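Local coordinates for amide synthase (Vibrio cholerae, PDB 1L5A), which probably catalyses amide bond formation in vibriobactin biosynthesis, as a stand-alone condensation enzyme of nonribosomal peptide synthesis, at residues 42-53 / 64-72. Sequence-based numbering, arbitrary orientation.
Sequences LHLTVSEIDLFR and WHPFSPPID
The guanidinium group of R53 meets H65 O at its edge, near its plane. R53 NH1 donates to H65 O at 2.7 Å, with an N-H...O angle of 153°. R53 NH2, also at the edge, forms a salt bridge with D50 OD1 at 2.9 Å, approaching from above the carboxylate plane. D50 O lies over one guanidinium face, offset toward the rim. The two edge bonds should fix the rotation of the group. The R53 chain bends at chi3 (-67°), which turns NH1 back to H65 O, while CG and CD pass alongside F67 O. H65 N donates to R53 O at 3.0 Å, so the H65 backbone is gripped at N by R53 O and at O by R53 NH1. The W64 indole has D50 O at its edge, near the ring plane, and L51 CD1 approaches its six-membered ring obliquely. P66 puts CG over the centre of the F67 ring and CD over one face of the H65 ring. One face of the H43 ring carries S47 OG, offset toward the rim. S47 OG donates to H43 O, which also accepts from S47 N. A water links H43 ND1 to P69 O.

Apolar packing continues the contact. P69 presents its ring to V46 CG1 and places P69 CG 3.7 Å from F52 CB. I71 CD1 meets L42 CG at 3.5 Å and also H43 CB, while I71 CG2 meets L42 CD2. L42, V46, P69 and I71 also touch strand 107-114. D50 OD2 has a further partner in Y161 N.

The connection between strands 62-64 and 72-75 thus lies over the C-terminal part of helix 35-47 and the 3-10 segment 50-53. It belongs to the N-terminal half of the two-lobed, chloramphenicol acetyltransferase-like condensation-domain fold.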
loop_
_atom_site.group_PDB
_atom_site.type_symbol
_atom_site.label_atom_id
_atom_site.label_comp_id
_atom_site.label_asym_id
_atom_site.label_seq_id
_atom_site.Cartn_x
_atom_site.Cartn_y
_atom_site.Cartn_z
ATOM N N LEU A 42 -7.753 -34.721 -8.767
ATOM C CA LEU A 42 -7.919 -34.571 -7.324
ATOM C C LEU A 42 -6.577 -34.698 -6.616
ATOM O O LEU A 42 -6.286 -33.933 -5.706
ATOM C CB LEU A 42 -8.929 -35.589 -6.773
ATOM C CG LEU A 42 -9.135 -35.674 -5.250
ATOM C CD1 LEU A 42 -9.706 -34.391 -4.708
ATOM C CD2 LEU A 42 -10.069 -36.801 -4.937
ATOM N N HIS A 43 -5.756 -35.659 -7.041
ATOM C CA HIS A 43 -4.420 -35.870 -6.468
ATOM C C HIS A 43 -3.549 -34.623 -6.675
ATOM O O HIS A 43 -2.744 -34.253 -5.813
ATOM C CB HIS A 43 -3.741 -37.056 -7.142
ATOM C CG HIS A 43 -2.277 -37.153 -6.851
ATOM N ND1 HIS A 43 -1.775 -37.852 -5.774
ATOM C CD2 HIS A 43 -1.206 -36.611 -7.479
ATOM C CE1 HIS A 43 -0.459 -37.737 -5.751
ATOM N NE2 HIS A 43 -0.089 -36.986 -6.773
ATOM N N LEU A 44 -3.679 -33.996 -7.839
ATOM C CA LEU A 44 -2.916 -32.789 -8.112
ATOM C C LEU A 44 -3.409 -31.640 -7.223
ATOM O O LEU A 44 -2.612 -30.970 -6.555
ATOM C CB LEU A 44 -3.041 -32.392 -9.592
ATOM C CG LEU A 44 -2.268 -33.252 -10.608
ATOM C CD1 LEU A 44 -2.504 -32.712 -12.006
ATOM C CD2 LEU A 44 -0.768 -33.231 -10.287
ATOM N N THR A 45 -4.719 -31.415 -7.199
ATOM C CA THR A 45 -5.245 -30.330 -6.396
ATOM C C THR A 45 -4.788 -30.379 -4.941
ATOM O O THR A 45 -4.307 -29.375 -4.401
ATOM C CB THR A 45 -6.756 -30.319 -6.402
ATOM O OG1 THR A 45 -7.213 -30.162 -7.743
ATOM C CG2 THR A 45 -7.260 -29.166 -5.560
ATOM N N VAL A 46 -4.948 -31.547 -4.322
ATOM C CA VAL A 46 -4.577 -31.762 -2.932
ATOM C C VAL A 46 -3.082 -31.542 -2.657
ATOM O O VAL A 46 -2.699 -31.092 -1.575
ATOM C CB VAL A 46 -5.036 -33.188 -2.482
ATOM C CG1 VAL A 46 -4.324 -33.609 -1.257
ATOM C CG2 VAL A 46 -6.534 -33.185 -2.189
ATOM N N SER A 47 -2.229 -31.838 -3.625
ATOM C CA SER A 47 -0.788 -31.636 -3.435
ATOM C C SER A 47 -0.443 -30.187 -3.266
ATOM O O SER A 47 0.485 -29.844 -2.547
ATOM C CB SER A 47 0.003 -32.162 -4.615
ATOM O OG SER A 47 -0.093 -33.572 -4.624
ATOM N N GLU A 48 -1.202 -29.334 -3.935
ATOM C CA GLU A 48 -0.970 -27.902 -3.875
ATOM C C GLU A 48 -1.392 -27.231 -2.568
ATOM O O GLU A 48 -1.017 -26.081 -2.327
ATOM C CB GLU A 48 -1.681 -27.222 -5.045
ATOM C CG GLU A 48 -1.195 -27.654 -6.436
ATOM C CD GLU A 48 -1.924 -26.927 -7.546
ATOM O OE1 GLU A 48 -2.545 -25.878 -7.258
ATOM O OE2 GLU A 48 -1.871 -27.387 -8.704
ATOM N N ILE A 49 -2.156 -27.933 -1.726
ATOM C CA ILE A 49 -2.642 -27.347 -0.479
ATOM C C ILE A 49 -1.797 -27.752 0.705
ATOM O O ILE A 49 -2.041 -28.778 1.318
ATOM C CB ILE A 49 -4.106 -27.766 -0.212
ATOM C CG1 ILE A 49 -4.938 -27.549 -1.472
ATOM C CG2 ILE A 49 -4.703 -26.936 0.931
ATOM C CD1 ILE A 49 -6.408 -27.873 -1.286
ATOM N N ASP A 50 -0.809 -26.938 1.045
ATOM C CA ASP A 50 0.077 -27.260 2.153
ATOM C C ASP A 50 -0.605 -27.504 3.490
ATOM O O ASP A 50 -0.217 -28.396 4.242
ATOM C CB ASP A 50 1.108 -26.160 2.338
ATOM C CG ASP A 50 2.149 -26.152 1.252
ATOM O OD1 ASP A 50 2.454 -27.237 0.728
ATOM O OD2 ASP A 50 2.683 -25.065 0.937
ATOM N N LEU A 51 -1.616 -26.708 3.799
ATOM C CA LEU A 51 -2.285 -26.856 5.080
ATOM C C LEU A 51 -2.960 -28.233 5.253
ATOM O O LEU A 51 -3.111 -28.701 6.376
ATOM C CB LEU A 51 -3.284 -25.707 5.286
ATOM C CG LEU A 51 -3.565 -25.339 6.741
ATOM C CD1 LEU A 51 -2.252 -25.061 7.485
ATOM C CD2 LEU A 51 -4.476 -24.124 6.784
ATOM N N PHE A 52 -3.366 -28.888 4.173
ATOM C CA PHE A 52 -3.963 -30.209 4.337
ATOM C C PHE A 52 -2.931 -31.206 4.900
ATOM O O PHE A 52 -3.276 -32.345 5.190
ATOM C CB PHE A 52 -4.489 -30.766 3.010
ATOM C CG PHE A 52 -5.784 -30.178 2.564
ATOM C CD1 PHE A 52 -6.416 -30.671 1.427
ATOM C CD2 PHE A 52 -6.353 -29.105 3.235
ATOM C CE1 PHE A 52 -7.587 -30.100 0.957
ATOM C CE2 PHE A 52 -7.528 -28.520 2.772
ATOM C CZ PHE A 52 -8.144 -29.019 1.627
ATOM N N ARG A 53 -1.674 -30.795 5.034
ATOM C CA ARG A 53 -0.645 -31.687 5.576
ATOM C C ARG A 53 -0.339 -31.313 7.022
ATOM O O ARG A 53 0.558 -31.872 7.656
ATOM C CB ARG A 53 0.655 -31.613 4.754
ATOM C CG ARG A 53 0.562 -32.219 3.345
ATOM C CD ARG A 53 1.922 -32.225 2.616
ATOM N NE ARG A 53 2.412 -30.878 2.291
ATOM C CZ ARG A 53 3.384 -30.251 2.945
ATOM N NH1 ARG A 53 3.993 -30.843 3.980
ATOM N NH2 ARG A 53 3.751 -29.031 2.561
ATOM N N TRP A 64 4.474 -30.215 10.156
ATOM C CA TRP A 64 4.086 -30.727 8.840
ATOM C C TRP A 64 4.384 -32.166 8.407
ATOM O O TRP A 64 5.531 -32.617 8.391
ATOM C CB TRP A 64 4.651 -29.793 7.769
ATOM C CG TRP A 64 4.499 -28.368 8.134
ATOM C CD1 TRP A 64 5.347 -27.630 8.910
ATOM C CD2 TRP A 64 3.390 -27.514 7.823
ATOM N NE1 TRP A 64 4.829 -26.372 9.104
ATOM C CE2 TRP A 64 3.631 -26.272 8.448
ATOM C CE3 TRP A 64 2.217 -27.678 7.082
ATOM C CZ2 TRP A 64 2.738 -25.193 8.354
ATOM C CZ3 TRP A 64 1.324 -26.606 6.988
ATOM C CH2 TRP A 64 1.595 -25.378 7.625
ATOM N N HIS A 65 3.330 -32.867 8.015
ATOM C CA HIS A 65 3.457 -34.224 7.503
ATOM C C HIS A 65 4.122 -34.063 6.119
ATOM O O HIS A 65 3.774 -33.170 5.344
ATOM C CB HIS A 65 2.080 -34.851 7.363
ATOM C CG HIS A 65 2.108 -36.339 7.262
ATOM N ND1 HIS A 65 1.636 -37.020 6.159
ATOM C CD2 HIS A 65 2.528 -37.282 8.140
ATOM C CE1 HIS A 65 1.761 -38.319 6.360
ATOM N NE2 HIS A 65 2.300 -38.505 7.553
ATOM N N PRO A 66 5.074 -34.933 5.783
ATOM C CA PRO A 66 5.738 -34.794 4.481
ATOM C C PRO A 66 5.002 -35.323 3.252
ATOM O O PRO A 66 5.405 -35.043 2.133
ATOM C CB PRO A 66 7.046 -35.522 4.701
ATOM C CG PRO A 66 6.590 -36.686 5.533
ATOM C CD PRO A 66 5.634 -36.059 6.548
ATOM N N PHE A 67 3.915 -36.060 3.441
ATOM C CA PHE A 67 3.208 -36.615 2.293
ATOM C C PHE A 67 1.863 -35.941 2.080
ATOM O O PHE A 67 1.256 -35.447 3.023
ATOM C CB PHE A 67 3.017 -38.126 2.500
ATOM C CG PHE A 67 4.300 -38.876 2.771
ATOM C CD1 PHE A 67 4.323 -39.935 3.671
ATOM C CD2 PHE A 67 5.488 -38.519 2.133
ATOM C CE1 PHE A 67 5.510 -40.622 3.935
ATOM C CE2 PHE A 67 6.666 -39.193 2.389
ATOM C CZ PHE A 67 6.685 -40.246 3.288
ATOM N N SER A 68 1.386 -35.909 0.842
ATOM C CA SER A 68 0.087 -35.298 0.597
ATOM C C SER A 68 -0.999 -36.271 1.009
ATOM O O SER A 68 -0.780 -37.473 1.109
ATOM C CB SER A 68 -0.091 -34.907 -0.884
ATOM O OG SER A 68 0.250 -35.952 -1.789
ATOM N N PRO A 69 -2.191 -35.756 1.288
ATOM C CA PRO A 69 -3.323 -36.595 1.693
ATOM C C PRO A 69 -3.622 -37.737 0.694
ATOM O O PRO A 69 -3.606 -37.542 -0.529
ATOM C CB PRO A 69 -4.473 -35.587 1.758
ATOM C CG PRO A 69 -3.792 -34.334 2.196
ATOM C CD PRO A 69 -2.539 -34.324 1.354
ATOM N N PRO A 70 -3.895 -38.944 1.207
ATOM C CA PRO A 70 -4.207 -40.092 0.336
ATOM C C PRO A 70 -5.557 -39.833 -0.323
ATOM O O PRO A 70 -6.377 -39.099 0.207
ATOM C CB PRO A 70 -4.346 -41.280 1.304
ATOM C CG PRO A 70 -3.803 -40.783 2.622
ATOM C CD PRO A 70 -3.978 -39.294 2.634
ATOM N N ILE A 71 -5.786 -40.446 -1.469
ATOM C CA ILE A 71 -7.063 -40.331 -2.136
ATOM C C ILE A 71 -7.621 -41.747 -2.186
ATOM O O ILE A 71 -7.118 -42.586 -2.920
ATOM C CB ILE A 71 -6.925 -39.829 -3.557
ATOM C CG1 ILE A 71 -6.449 -38.379 -3.545
ATOM C CG2 ILE A 71 -8.258 -39.971 -4.271
ATOM C CD1 ILE A 71 -6.375 -37.765 -4.903
ATOM N N ASP A 72 -8.646 -42.012 -1.389
ATOM C CA ASP A 72 -9.253 -43.327 -1.340
ATOM C C ASP A 72 -10.279 -43.461 -2.463
ATOM O O ASP A 72 -11.341 -42.825 -2.438
ATOM C CB ASP A 72 -9.878 -43.546 0.054
ATOM C CG ASP A 72 -10.696 -44.843 0.155
ATOM O OD1 ASP A 72 -10.195 -45.914 -0.265
ATOM O OD2 ASP A 72 -11.846 -44.794 0.673
HETATM O O HOH W 1 -2.367 -37.955 -2.999
#